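Local atomic coordinates of aminotransferase, class IV (Brucella abortus, PDB entry 4TVI), a protein that probably catalyses pyridoxal-phosphate-dependent transfer of the amino group of leucine, isoleucine and valine to 2-oxoglutarate in branched-chain amino-acid metabolism. Residues S62-G67 / P124-E129; E95-A100 / T143-C148; M222-E227 / F267-E272; A216-F221 / I273-N278; L70-T75 / L305-A310. All blocks are in the same frame, centred on the assembly; numbering follows the deposited sequence.

In the fold
From the N terminus, S62-G67 opens interaction 1, which closes at P124-E129 as strand 64-70 joins strand 120-128. L70-T75 comes soon after S62-G67 and finds its partner near the C terminus, in L305-A310, so interaction 5 encloses interactions 2, 3 and 4 and crosses interaction 1. Interaction 2 starts at E95-A100, inside the loop of interaction 1, and ends beyond it at T143-C148; these two therefore cross and meet on adjacent strands of the antiparallel sheet. In the mixed sheet, interaction 3 is nested within interaction 4, their centres about 15 Å apart along strand 219-224. Interaction 5 spans the small N-terminal and large C-terminal domains of the family fold.

Interaction 1 (S62-G67 / P124-E129); sequences SLVFDG and PMYWAE
V64 and F65 pair with Y126 and M125 in an antiparallel ladder that places strand 64-70 at the edge, within this chain, of the five-stranded sheet of the small N-terminal domain of the class IV aminotransferase fold. The backbone provides three hydrogen bonds. V64 and Y126 form a hydrogen-bonded pair, V64 N giving to Y126 O at 2.8 Å and Y126 N returning to V64 O at 3.1 Å, while two residues away on each strand D66 N bonds to P124 O. Between them the alpha carbon of F65 offers its hydrogen to P124 O, a CA-H...O contact of 3.2 Å.

Apolar contacts fall on both faces. On one, V64 CG2 touches Y126 CB at 3.6 Å and comes up to the edge of the tyrosine ring, near its plane; beyond it helix 78-91 covers V64. On the other, F65 CB meets M125 CG at 3.8 Å before the phenylalanine ring leads off to an edge-to-face contact with W59 of the second subunit. The side chains of L63 and W127 run alongside each other in the same direction, their CB atoms 3.8 Å apart.

The polar side-chain contact is made by S62. Its hydroxyl stands between its own N and carbonyl carbon (chi1 61°), where OG bonds to Q56 and also accepts A128 N at 3.2 Å, with an N-H...O angle of 160°.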
# COMPACT_ATOMS: atom_id res chain seq x y z
N SER A 62 4.12 -4.33 3.26
CA SER A 62 3.52 -5.63 3.56
C SER A 62 2.66 -5.69 4.84
O SER A 62 2.12 -6.74 5.16
CB SER A 62 4.61 -6.69 3.65
OG SER A 62 5.54 -6.39 4.69
N LEU A 63 2.48 -4.57 5.53
CA LEU A 63 1.78 -4.60 6.82
C LEU A 63 0.27 -4.80 6.68
O LEU A 63 -0.40 -4.15 5.87
CB LEU A 63 2.05 -3.33 7.63
CG LEU A 63 1.53 -3.31 9.08
CD1 LEU A 63 2.49 -2.55 10.02
CD2 LEU A 63 0.13 -2.71 9.18
N VAL A 64 -0.27 -5.71 7.49
CA VAL A 64 -1.71 -5.90 7.61
C VAL A 64 -2.15 -5.53 9.01
O VAL A 64 -1.34 -5.50 9.94
CB VAL A 64 -2.13 -7.34 7.31
CG1 VAL A 64 -1.75 -7.71 5.90
CG2 VAL A 64 -1.48 -8.29 8.30
N PHE A 65 -3.44 -5.26 9.18
CA PHE A 65 -3.96 -4.87 10.47
C PHE A 65 -5.42 -5.29 10.63
O PHE A 65 -6.07 -5.65 9.66
CB PHE A 65 -3.83 -3.35 10.66
CG PHE A 65 -4.76 -2.55 9.79
CD1 PHE A 65 -4.43 -2.29 8.46
CD2 PHE A 65 -5.95 -2.06 10.29
CE1 PHE A 65 -5.28 -1.55 7.66
CE2 PHE A 65 -6.81 -1.32 9.49
CZ PHE A 65 -6.47 -1.07 8.17
N ASP A 66 -5.92 -5.24 11.86
CA ASP A 66 -7.35 -5.39 12.08
C ASP A 66 -7.79 -4.39 13.13
O ASP A 66 -7.03 -3.50 13.52
CB ASP A 66 -7.70 -6.82 12.49
CG ASP A 66 -9.03 -7.27 11.90
OD1 ASP A 66 -10.08 -6.80 12.38
OD2 ASP A 66 -9.01 -8.09 10.95
N GLY A 67 -9.04 -4.50 13.56
CA GLY A 67 -9.56 -3.58 14.55
C GLY A 67 -10.67 -4.18 15.38
O GLY A 67 -11.68 -4.61 14.83
N PRO A 124 -4.37 -5.11 16.08
CA PRO A 124 -3.31 -6.08 15.81
C PRO A 124 -2.62 -5.78 14.48
O PRO A 124 -3.30 -5.36 13.54
CB PRO A 124 -4.05 -7.42 15.74
CG PRO A 124 -5.43 -7.15 16.26
CD PRO A 124 -5.71 -5.72 15.97
N MET A 125 -1.31 -5.99 14.40
CA MET A 125 -0.57 -5.71 13.17
C MET A 125 0.51 -6.75 12.88
O MET A 125 1.26 -7.14 13.77
CB MET A 125 0.05 -4.32 13.24
CG MET A 125 -0.95 -3.17 13.20
SD MET A 125 -0.19 -1.56 13.44
CE MET A 125 0.42 -1.72 15.12
N TYR A 126 0.57 -7.20 11.63
CA TYR A 126 1.62 -8.10 11.15
C TYR A 126 2.34 -7.44 9.98
O TYR A 126 1.71 -6.73 9.19
CB TYR A 126 1.05 -9.43 10.66
CG TYR A 126 0.65 -10.44 11.71
CD1 TYR A 126 1.59 -10.98 12.59
CD2 TYR A 126 -0.65 -10.92 11.76
CE1 TYR A 126 1.22 -11.94 13.52
CE2 TYR A 126 -1.02 -11.87 12.68
CZ TYR A 126 -0.09 -12.38 13.56
OH TYR A 126 -0.47 -13.33 14.48
N TRP A 127 3.64 -7.69 9.85
CA TRP A 127 4.42 -7.16 8.73
C TRP A 127 5.72 -7.94 8.56
O TRP A 127 6.17 -8.64 9.47
CB TRP A 127 4.72 -5.68 8.95
CG TRP A 127 5.70 -5.43 10.06
CD1 TRP A 127 7.06 -5.29 9.94
CD2 TRP A 127 5.40 -5.32 11.46
NE1 TRP A 127 7.62 -5.08 11.18
CE2 TRP A 127 6.63 -5.10 12.13
CE3 TRP A 127 4.22 -5.37 12.21
CZ2 TRP A 127 6.70 -4.93 13.51
CZ3 TRP A 127 4.30 -5.21 13.59
CH2 TRP A 127 5.53 -4.99 14.22
N ALA A 128 6.35 -7.81 7.40
CA ALA A 128 7.62 -8.47 7.15
C ALA A 128 8.79 -7.53 7.45
O ALA A 128 8.78 -6.38 7.02
CB ALA A 128 7.71 -8.97 5.72
N GLU A 129 9.78 -8.03 8.19
CA GLU A 129 10.98 -7.25 8.45
C GLU A 129 11.97 -7.33 7.29
O GLU A 129 12.72 -6.38 7.05
CB GLU A 129 11.67 -7.71 9.74
CG GLU A 129 11.06 -7.16 11.01
CD GLU A 129 11.28 -5.67 11.15
OE1 GLU A 129 12.27 -5.15 10.59
OE2 GLU A 129 10.45 -5.01 11.82

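Interaction 2 (E95-A100 / T143-C148); sequences EPTLSA and TDFALC
T97 and L98 belong to the loop linking helix 78-91 to helix 100-111, and this loop lies against the start of strand 143-151 in the sheet of the small domain. It is a loop-on-strand contact in which T143 and F145, two residues apart on the strand, both direct their CB atoms toward the loop.

At the strand's beginning, T143 OG1 accepts E95 N at 3.0 Å in a fairly straight bond (160°); the same hydroxyl is also bonded to A140 O. The two branches of T143 lie along one side of the E95 backbone, OG1 at the N and CG2 3.4 Å from E95 O.

T97 divides its branches between the two strand residues. Its CG2 touches T143 O at 3.5 Å, while OG1 comes within 3.5 Å of F145 CB.

L98 supplies the aromatic contact. A chi1 of 173° sends the F145 ring toward the loop, and chi2 of 83° turns a face to L98, whose CD1 sits above it, 3.8 Å from the centroid and displaced toward the rim at CE2. The two side chains cross at about a right angle in a CH-pi contact.

Further out, I103 of helix 100-111 packs on both L98 and F145, and L106 adds to the cover of F145. Y126, on the neighbouring strand 120-128, meets the F145 ring and bonds through its OH to L98 N.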
# COMPACT_ATOMS: atom_id res chain seq x y z
N GLU A 95 3.79 -15.00 7.51
CA GLU A 95 3.48 -16.16 8.33
C GLU A 95 3.18 -15.68 9.74
O GLU A 95 4.10 -15.39 10.50
CB GLU A 95 4.64 -17.16 8.33
CG GLU A 95 4.37 -18.39 9.17
CD GLU A 95 3.23 -19.24 8.61
OE1 GLU A 95 3.01 -19.22 7.38
OE2 GLU A 95 2.55 -19.92 9.41
N PRO A 96 1.88 -15.59 10.08
CA PRO A 96 1.44 -15.09 11.39
C PRO A 96 2.12 -15.83 12.53
O PRO A 96 2.26 -17.05 12.50
CB PRO A 96 -0.08 -15.32 11.38
CG PRO A 96 -0.33 -16.27 10.24
CD PRO A 96 0.74 -15.98 9.23
N THR A 97 2.57 -15.06 13.51
CA THR A 97 3.38 -15.55 14.62
C THR A 97 2.54 -15.99 15.82
O THR A 97 3.05 -16.64 16.73
CB THR A 97 4.37 -14.47 15.06
OG1 THR A 97 3.64 -13.26 15.34
CG2 THR A 97 5.38 -14.19 13.95
N LEU A 98 1.27 -15.59 15.84
CA LEU A 98 0.37 -15.94 16.94
C LEU A 98 -0.93 -16.58 16.44
O LEU A 98 -1.44 -16.24 15.37
CB LEU A 98 0.04 -14.71 17.78
CG LEU A 98 1.19 -13.98 18.47
CD1 LEU A 98 0.67 -12.72 19.16
CD2 LEU A 98 1.86 -14.89 19.47
N SER A 99 -1.47 -17.51 17.22
CA SER A 99 -2.78 -18.05 16.92
C SER A 99 -3.83 -16.97 17.16
O SER A 99 -3.54 -15.96 17.81
CB SER A 99 -3.08 -19.28 17.78
OG SER A 99 -3.23 -18.89 19.13
N ALA A 100 -5.04 -17.19 16.66
CA ALA A 100 -6.12 -16.23 16.88
C ALA A 100 -6.43 -16.09 18.37
O ALA A 100 -6.65 -14.99 18.86
CB ALA A 100 -7.37 -16.67 16.12
N THR A 143 8.31 -12.36 9.55
CA THR A 143 7.08 -11.72 10.04
C THR A 143 7.19 -11.35 11.52
O THR A 143 7.68 -12.14 12.33
CB THR A 143 5.86 -12.65 9.85
OG1 THR A 143 5.68 -12.90 8.45
CG2 THR A 143 4.59 -12.00 10.39
N ASP A 144 6.79 -10.13 11.85
CA ASP A 144 6.75 -9.69 13.24
C ASP A 144 5.36 -9.17 13.59
O ASP A 144 4.53 -8.95 12.71
CB ASP A 144 7.81 -8.62 13.51
CG ASP A 144 8.27 -8.61 14.96
OD1 ASP A 144 7.64 -9.29 15.80
OD2 ASP A 144 9.27 -7.93 15.26
N PHE A 145 5.12 -8.95 14.88
CA PHE A 145 3.79 -8.60 15.37
C PHE A 145 3.82 -7.42 16.33
O PHE A 145 4.80 -7.22 17.06
CB PHE A 145 3.17 -9.82 16.05
CG PHE A 145 1.86 -9.55 16.74
CD1 PHE A 145 0.67 -9.54 16.03
CD2 PHE A 145 1.81 -9.34 18.11
CE1 PHE A 145 -0.54 -9.30 16.67
CE2 PHE A 145 0.60 -9.10 18.76
CZ PHE A 145 -0.57 -9.08 18.03
N ALA A 146 2.75 -6.64 16.33
CA ALA A 146 2.55 -5.63 17.36
C ALA A 146 1.06 -5.44 17.59
O ALA A 146 0.26 -5.51 16.66
CB ALA A 146 3.21 -4.32 16.98
N LEU A 147 0.69 -5.23 18.85
CA LEU A 147 -0.71 -5.02 19.22
C LEU A 147 -0.86 -3.66 19.90
O LEU A 147 -0.39 -3.46 21.02
CB LEU A 147 -1.19 -6.13 20.15
CG LEU A 147 -2.64 -6.06 20.63
CD1 LEU A 147 -3.60 -6.05 19.44
CD2 LEU A 147 -2.93 -7.23 21.55
N CYS A 148 -1.51 -2.73 19.21
CA CYS A 148 -1.62 -1.37 19.71
C CYS A 148 -3.01 -1.08 20.27
O CYS A 148 -4.02 -1.20 19.57
CB CYS A 148 -1.29 -0.38 18.58
SG CYS A 148 -1.26 1.36 19.10

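Interaction 3 (M222-E227 / F267-E272); sequences MVRGGE and FREADE
V223 O receives two backbone donors from the facing chain, D271 N at 2.8 Å and E272 N at 3.3 Å, so D271 and E272 together oppose one residue in a classic beta bulge, while V223 N bonds to E272 O. Beside this bridge V223 and E272 run side by side, CB to CB 3.8 Å, and the carboxylate of E272 continues to T299 OG1 and V298 N.

D271 also serves the end of strand 219-224, which turns into strand 227-231 through a type I' turn from R224 to E227. At this hairpin tip D271 OD2 accepts G225 N at 3.0 Å, nearly along its own C-O axis, and a water links the same oxygen to G226 N.

M222 lays its thioether over the F267 ring. SD is 3.9 Å from the centroid and only 3° off the normal, a Met-aromatic contact, and the bend at chi3 (-86°) carries CE over the centre of the R224 guanidinium.

R224 NH1 forms a salt bridge with E269 OE1 at 3.0 Å, approaching from above the carboxylate plane, with the two flat groups 39° apart. D266 is a second acidic partner of NH1, and F229 makes a cation-pi contact with R224.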
# COMPACT_ATOMS: atom_id res chain seq x y z
N MET A 222 -28.39 0.52 3.28
CA MET A 222 -29.50 1.43 3.06
C MET A 222 -30.82 0.77 3.44
O MET A 222 -30.93 -0.45 3.50
CB MET A 222 -29.54 1.91 1.61
CG MET A 222 -29.60 0.79 0.59
SD MET A 222 -29.97 1.41 -1.07
CE MET A 222 -31.76 1.45 -1.00
N VAL A 223 -31.82 1.61 3.71
CA VAL A 223 -33.15 1.14 4.05
C VAL A 223 -34.15 1.71 3.06
O VAL A 223 -34.11 2.90 2.73
CB VAL A 223 -33.55 1.55 5.47
CG1 VAL A 223 -34.91 0.94 5.85
CG2 VAL A 223 -32.47 1.14 6.47
N ARG A 224 -35.03 0.86 2.56
CA ARG A 224 -36.02 1.29 1.59
C ARG A 224 -37.28 0.46 1.80
O ARG A 224 -37.24 -0.77 1.72
CB ARG A 224 -35.47 1.13 0.17
CG ARG A 224 -36.41 1.55 -0.95
CD ARG A 224 -35.67 1.51 -2.29
NE ARG A 224 -35.06 0.20 -2.51
CZ ARG A 224 -34.18 -0.08 -3.47
NH1 ARG A 224 -33.78 0.85 -4.32
NH2 ARG A 224 -33.69 -1.31 -3.56
N GLY A 225 -38.38 1.14 2.09
CA GLY A 225 -39.64 0.47 2.31
C GLY A 225 -39.61 -0.52 3.46
O GLY A 225 -40.26 -1.56 3.40
N GLY A 226 -38.84 -0.20 4.49
CA GLY A 226 -38.78 -1.05 5.67
C GLY A 226 -37.85 -2.23 5.50
O GLY A 226 -37.67 -3.03 6.42
N GLU A 227 -37.26 -2.35 4.31
CA GLU A 227 -36.30 -3.41 4.04
C GLU A 227 -34.89 -2.85 4.04
O GLU A 227 -34.67 -1.69 3.70
CB GLU A 227 -36.59 -4.07 2.69
CG GLU A 227 -37.91 -4.83 2.62
CD GLU A 227 -38.02 -5.64 1.35
OE1 GLU A 227 -38.08 -5.03 0.26
OE2 GLU A 227 -38.03 -6.89 1.43
N PHE A 267 -29.09 4.24 -3.75
CA PHE A 267 -28.85 5.04 -2.56
C PHE A 267 -29.47 6.43 -2.70
O PHE A 267 -29.78 7.08 -1.70
CB PHE A 267 -27.36 5.12 -2.26
CG PHE A 267 -26.80 3.84 -1.70
CD1 PHE A 267 -26.44 2.80 -2.54
CD2 PHE A 267 -26.67 3.67 -0.34
CE1 PHE A 267 -25.95 1.61 -2.03
CE2 PHE A 267 -26.17 2.49 0.19
CZ PHE A 267 -25.81 1.45 -0.66
N ARG A 268 -29.68 6.87 -3.93
CA ARG A 268 -30.41 8.11 -4.17
C ARG A 268 -31.85 7.97 -3.66
O ARG A 268 -32.46 8.96 -3.25
CB ARG A 268 -30.39 8.48 -5.66
CG ARG A 268 -29.00 8.73 -6.24
CD ARG A 268 -28.36 10.00 -5.71
NE ARG A 268 -27.11 10.31 -6.40
CZ ARG A 268 -26.15 11.10 -5.93
NH1 ARG A 268 -26.29 11.68 -4.74
NH2 ARG A 268 -25.05 11.31 -6.64
N GLU A 269 -32.38 6.75 -3.69
CA GLU A 269 -33.78 6.52 -3.31
C GLU A 269 -33.94 6.05 -1.88
O GLU A 269 -35.06 5.78 -1.45
CB GLU A 269 -34.43 5.45 -4.19
CG GLU A 269 -34.00 5.43 -5.63
CD GLU A 269 -34.27 4.08 -6.29
OE1 GLU A 269 -34.93 3.22 -5.65
OE2 GLU A 269 -33.84 3.88 -7.44
N ALA A 270 -32.84 5.94 -1.14
CA ALA A 270 -32.91 5.37 0.20
C ALA A 270 -33.72 6.23 1.17
O ALA A 270 -33.64 7.46 1.14
CB ALA A 270 -31.51 5.15 0.74
N ASP A 271 -34.50 5.56 2.02
CA ASP A 271 -35.17 6.23 3.13
C ASP A 271 -34.14 6.53 4.21
O ASP A 271 -34.14 7.59 4.83
CB ASP A 271 -36.31 5.38 3.70
CG ASP A 271 -37.39 5.09 2.67
OD1 ASP A 271 -37.61 5.94 1.79
OD2 ASP A 271 -38.02 4.01 2.76
N GLU A 272 -33.26 5.56 4.43
CA GLU A 272 -32.15 5.71 5.37
C GLU A 272 -30.87 5.14 4.79
O GLU A 272 -30.90 4.21 3.98
CB GLU A 272 -32.44 4.98 6.70
CG GLU A 272 -33.84 5.13 7.26
CD GLU A 272 -34.02 4.33 8.54
OE1 GLU A 272 -33.00 4.07 9.22
OE2 GLU A 272 -35.17 3.97 8.88
O HOH W 1 -37.97 2.55 5.19

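Interaction 4 (A216-F221 / I273-N278); sequences ATSNVF and IFSTGN
F221 faces F274 as a hydrogen-bonded antiparallel pair of strands 219-224 and 272-277, neighbours in the mixed sheet of the large domain of this class IV aminotransferase. Its CB rests over the face of the F274 ring, 3.3 Å from CZ, a close CH-pi contact. CG follows at 3.5 Å from the same CZ. The first torsion (chi1 -75°) turns the ring out past the rim of F274: the planes are within 8° of parallel, but the F221 ring is displaced so far that little of it lies over F274. Next, CD1 passes F274 CE2 at 3.7 Å, and CE1 meets T276 OG1 at 3.5 Å, the hydroxyl oxygen lying at the ring's edge. R243 and I247 of helix 241-252 pack on the F221 side chain.

The backbones are joined by F221 N to F274 O at 2.7 Å, by the return bond from F274 N to F221 O and, two residues along, by T276 N to N219 O. On the opposite face V220 CG2 touches I273 CG2.

Past the strand pair, N278 N makes a weak hydrogen bond to the cofactor phosphate carried on the modified lysine at position 180. S218 OG, bonded to T215 OG1, shares a water with S275 OG, which lies 2.7 Å from that water.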
# COMPACT_ATOMS: atom_id res chain seq x y z
N ALA A 216 -15.78 5.11 1.91
CA ALA A 216 -14.32 5.13 1.86
C ALA A 216 -13.69 4.57 3.13
O ALA A 216 -12.49 4.32 3.17
CB ALA A 216 -13.83 6.54 1.61
N THR A 217 -14.50 4.37 4.17
CA THR A 217 -13.98 3.92 5.46
C THR A 217 -14.72 2.73 6.07
O THR A 217 -14.31 2.21 7.11
CB THR A 217 -14.04 5.04 6.51
OG1 THR A 217 -15.41 5.40 6.74
CG2 THR A 217 -13.25 6.26 6.06
N SER A 218 -15.82 2.30 5.45
CA SER A 218 -16.71 1.35 6.11
C SER A 218 -17.76 0.73 5.19
O SER A 218 -18.12 1.32 4.18
CB SER A 218 -17.41 2.04 7.27
OG SER A 218 -18.16 3.15 6.79
N ASN A 219 -18.28 -0.43 5.58
CA ASN A 219 -19.39 -1.05 4.87
C ASN A 219 -20.60 -0.14 4.90
O ASN A 219 -20.78 0.62 5.85
CB ASN A 219 -19.73 -2.41 5.47
CG ASN A 219 -18.67 -3.45 5.20
OD1 ASN A 219 -18.11 -4.03 6.13
ND2 ASN A 219 -18.39 -3.69 3.92
N VAL A 220 -21.43 -0.21 3.86
CA VAL A 220 -22.57 0.69 3.76
C VAL A 220 -23.87 -0.11 3.67
O VAL A 220 -23.89 -1.22 3.14
CB VAL A 220 -22.44 1.64 2.55
CG1 VAL A 220 -22.63 0.90 1.23
CG2 VAL A 220 -23.42 2.81 2.67
N PHE A 221 -24.92 0.46 4.24
CA PHE A 221 -26.26 -0.11 4.23
C PHE A 221 -27.26 0.95 3.81
O PHE A 221 -27.02 2.14 4.00
CB PHE A 221 -26.67 -0.64 5.60
CG PHE A 221 -26.01 -1.92 6.01
CD1 PHE A 221 -24.68 -1.95 6.43
CD2 PHE A 221 -26.74 -3.10 6.05
CE1 PHE A 221 -24.09 -3.13 6.83
CE2 PHE A 221 -26.16 -4.29 6.45
CZ PHE A 221 -24.82 -4.31 6.85
N ILE A 273 -29.75 5.70 5.21
CA ILE A 273 -28.44 5.15 4.89
C ILE A 273 -27.62 5.09 6.17
O ILE A 273 -27.64 6.03 6.98
CB ILE A 273 -27.69 6.00 3.83
CG1 ILE A 273 -28.55 6.22 2.58
CG2 ILE A 273 -26.37 5.33 3.44
CD1 ILE A 273 -27.88 7.07 1.51
N PHE A 274 -26.91 3.98 6.38
CA PHE A 274 -25.99 3.91 7.51
C PHE A 274 -24.76 3.06 7.19
O PHE A 274 -24.70 2.40 6.15
CB PHE A 274 -26.71 3.38 8.76
CG PHE A 274 -27.15 1.94 8.69
CD1 PHE A 274 -28.42 1.61 8.20
CD2 PHE A 274 -26.34 0.92 9.16
CE1 PHE A 274 -28.84 0.29 8.16
CE2 PHE A 274 -26.76 -0.40 9.13
CZ PHE A 274 -28.01 -0.71 8.62
N SER A 275 -23.77 3.12 8.07
CA SER A 275 -22.56 2.35 7.88
C SER A 275 -22.29 1.48 9.10
O SER A 275 -22.80 1.74 10.19
CB SER A 275 -21.37 3.27 7.61
OG SER A 275 -21.02 4.00 8.77
N THR A 276 -21.49 0.43 8.90
CA THR A 276 -21.04 -0.42 10.00
C THR A 276 -19.53 -0.54 9.96
O THR A 276 -18.91 -0.46 8.90
CB THR A 276 -21.66 -1.84 9.95
OG1 THR A 276 -21.24 -2.51 8.75
CG2 THR A 276 -23.19 -1.77 10.00
N GLY A 277 -18.93 -0.72 11.12
CA GLY A 277 -17.48 -0.81 11.21
C GLY A 277 -17.07 -0.96 12.65
O GLY A 277 -17.88 -0.74 13.55
N ASN A 278 -15.82 -1.32 12.89
CA ASN A 278 -15.38 -1.60 14.25
C ASN A 278 -15.48 -0.44 15.22
O ASN A 278 -15.85 -0.63 16.38
CB ASN A 278 -13.94 -2.09 14.23
CG ASN A 278 -13.35 -2.13 15.62
OD1 ASN A 278 -13.87 -2.81 16.50
ND2 ASN A 278 -12.26 -1.39 15.82
O HOH W 2 -18.54 4.29 9.78
O HOH W 3 -18.67 -3.73 8.87
O HOH W 4 -16.75 -1.39 7.96

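Interaction 5 (L70-T75 / L305-A310); sequences LFEGVT and LYWEWA
W307 NE1 gives its hydrogen to E72 OE2 at 2.9 Å in an almost linear bond (175°), the oxygen lying in the indole plane and met on its syn side but with the donor tilted 33° from the carboxylate plane. F71 approaches the same indole over a face: CE2 comes within 3.6 Å of W307 CE2, toward the rim, with the two rings inclined at 46°. The far end of the F71 ring, CZ, reaches Y306 CE1 at 4.2 Å, edge near edge. Alongside, V74 CG1 touches A310 O at 3.7 Å.

A type I' turn from F71 to V74 positions these groups, closed by mutual backbone bonds of F71 and V74. It sets E72 and F71 side by side against the C-terminal helix 297-310, bringing the small domain onto the large one; K281 packs against F71, Y306 and W307.

E72 OE1 is bonded to H311 NE2, so the carboxylate is gripped through both oxygens. This pairing would probably keep E72 ionised and could favour a protonated H311.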
# COMPACT_ATOMS: atom_id res chain seq x y z
N LEU A 70 -13.16 -2.22 22.63
CA LEU A 70 -13.64 -2.35 24.00
C LEU A 70 -14.52 -1.15 24.32
O LEU A 70 -14.08 -0.01 24.21
CB LEU A 70 -12.48 -2.44 24.99
CG LEU A 70 -12.87 -2.26 26.46
CD1 LEU A 70 -13.76 -3.40 26.95
CD2 LEU A 70 -11.63 -2.09 27.35
N PHE A 71 -15.78 -1.40 24.68
CA PHE A 71 -16.67 -0.32 25.07
C PHE A 71 -17.73 -0.82 26.04
O PHE A 71 -18.25 -1.93 25.88
CB PHE A 71 -17.32 0.32 23.83
CG PHE A 71 -18.30 -0.57 23.13
CD1 PHE A 71 -17.87 -1.45 22.14
CD2 PHE A 71 -19.65 -0.53 23.44
CE1 PHE A 71 -18.77 -2.28 21.49
CE2 PHE A 71 -20.56 -1.36 22.79
CZ PHE A 71 -20.12 -2.23 21.81
N GLU A 72 -18.04 -0.00 27.04
CA GLU A 72 -19.04 -0.35 28.06
C GLU A 72 -18.76 -1.72 28.67
O GLU A 72 -19.68 -2.45 29.06
CB GLU A 72 -20.44 -0.30 27.46
CG GLU A 72 -20.81 1.07 26.93
CD GLU A 72 -22.08 1.08 26.10
OE1 GLU A 72 -22.92 0.16 26.28
OE2 GLU A 72 -22.24 1.99 25.27
N GLY A 73 -17.47 -2.07 28.74
CA GLY A 73 -17.03 -3.29 29.40
C GLY A 73 -17.07 -4.54 28.55
O GLY A 73 -16.76 -5.63 29.04
N VAL A 74 -17.45 -4.42 27.28
CA VAL A 74 -17.55 -5.61 26.44
C VAL A 74 -16.69 -5.48 25.17
O VAL A 74 -16.39 -4.38 24.73
CB VAL A 74 -19.03 -5.90 26.04
CG1 VAL A 74 -19.87 -6.13 27.30
CG2 VAL A 74 -19.61 -4.78 25.21
N THR A 75 -16.31 -6.63 24.61
CA THR A 75 -15.45 -6.68 23.43
C THR A 75 -16.03 -7.58 22.34
O THR A 75 -15.46 -8.62 22.02
CB THR A 75 -14.04 -7.20 23.78
OG1 THR A 75 -14.15 -8.51 24.36
CG2 THR A 75 -13.35 -6.28 24.78
N LEU A 305 -30.07 -3.28 18.41
CA LEU A 305 -29.92 -4.73 18.36
C LEU A 305 -28.47 -5.15 18.58
O LEU A 305 -28.20 -6.15 19.23
CB LEU A 305 -30.41 -5.27 17.02
CG LEU A 305 -31.92 -5.24 16.79
CD1 LEU A 305 -32.26 -5.58 15.34
CD2 LEU A 305 -32.62 -6.19 17.75
N TYR A 306 -27.54 -4.37 18.04
CA TYR A 306 -26.13 -4.68 18.21
C TYR A 306 -25.75 -4.57 19.68
O TYR A 306 -25.09 -5.45 20.22
CB TYR A 306 -25.25 -3.75 17.36
CG TYR A 306 -23.80 -4.19 17.38
CD1 TYR A 306 -22.94 -3.78 18.39
CD2 TYR A 306 -23.31 -5.04 16.40
CE1 TYR A 306 -21.62 -4.19 18.42
CE2 TYR A 306 -21.98 -5.46 16.42
CZ TYR A 306 -21.15 -5.03 17.44
OH TYR A 306 -19.83 -5.44 17.47
N TRP A 307 -26.16 -3.48 20.32
CA TRP A 307 -25.84 -3.24 21.73
C TRP A 307 -26.46 -4.31 22.64
O TRP A 307 -25.83 -4.71 23.62
CB TRP A 307 -26.31 -1.85 22.15
CG TRP A 307 -25.19 -0.87 22.28
CD1 TRP A 307 -24.72 -0.32 23.44
CD2 TRP A 307 -24.40 -0.33 21.22
NE1 TRP A 307 -23.68 0.53 23.16
CE2 TRP A 307 -23.46 0.54 21.81
CE3 TRP A 307 -24.38 -0.51 19.84
CZ2 TRP A 307 -22.52 1.24 21.06
CZ3 TRP A 307 -23.45 0.19 19.09
CH2 TRP A 307 -22.53 1.06 19.70
N GLU A 308 -27.67 -4.77 22.32
CA GLU A 308 -28.30 -5.82 23.11
C GLU A 308 -27.47 -7.08 23.07
O GLU A 308 -27.15 -7.66 24.11
CB GLU A 308 -29.70 -6.17 22.61
CG GLU A 308 -30.21 -7.47 23.27
CD GLU A 308 -31.49 -8.01 22.66
OE1 GLU A 308 -31.69 -7.85 21.43
OE2 GLU A 308 -32.31 -8.60 23.40
N TRP A 309 -27.12 -7.51 21.86
CA TRP A 309 -26.32 -8.72 21.69
C TRP A 309 -24.95 -8.58 22.34
O TRP A 309 -24.46 -9.51 22.97
CB TRP A 309 -26.17 -9.05 20.21
CG TRP A 309 -25.09 -10.05 19.97
CD1 TRP A 309 -25.18 -11.41 20.13
CD2 TRP A 309 -23.76 -9.78 19.54
NE1 TRP A 309 -23.98 -11.99 19.82
CE2 TRP A 309 -23.09 -11.02 19.46
CE3 TRP A 309 -23.06 -8.61 19.22
CZ2 TRP A 309 -21.75 -11.12 19.07
CZ3 TRP A 309 -21.74 -8.72 18.83
CH2 TRP A 309 -21.10 -9.96 18.76
N ALA A 310 -24.34 -7.41 22.19
CA ALA A 310 -23.01 -7.18 22.74
C ALA A 310 -23.01 -7.33 24.25
O ALA A 310 -22.04 -7.81 24.83
CB ALA A 310 -22.50 -5.80 22.34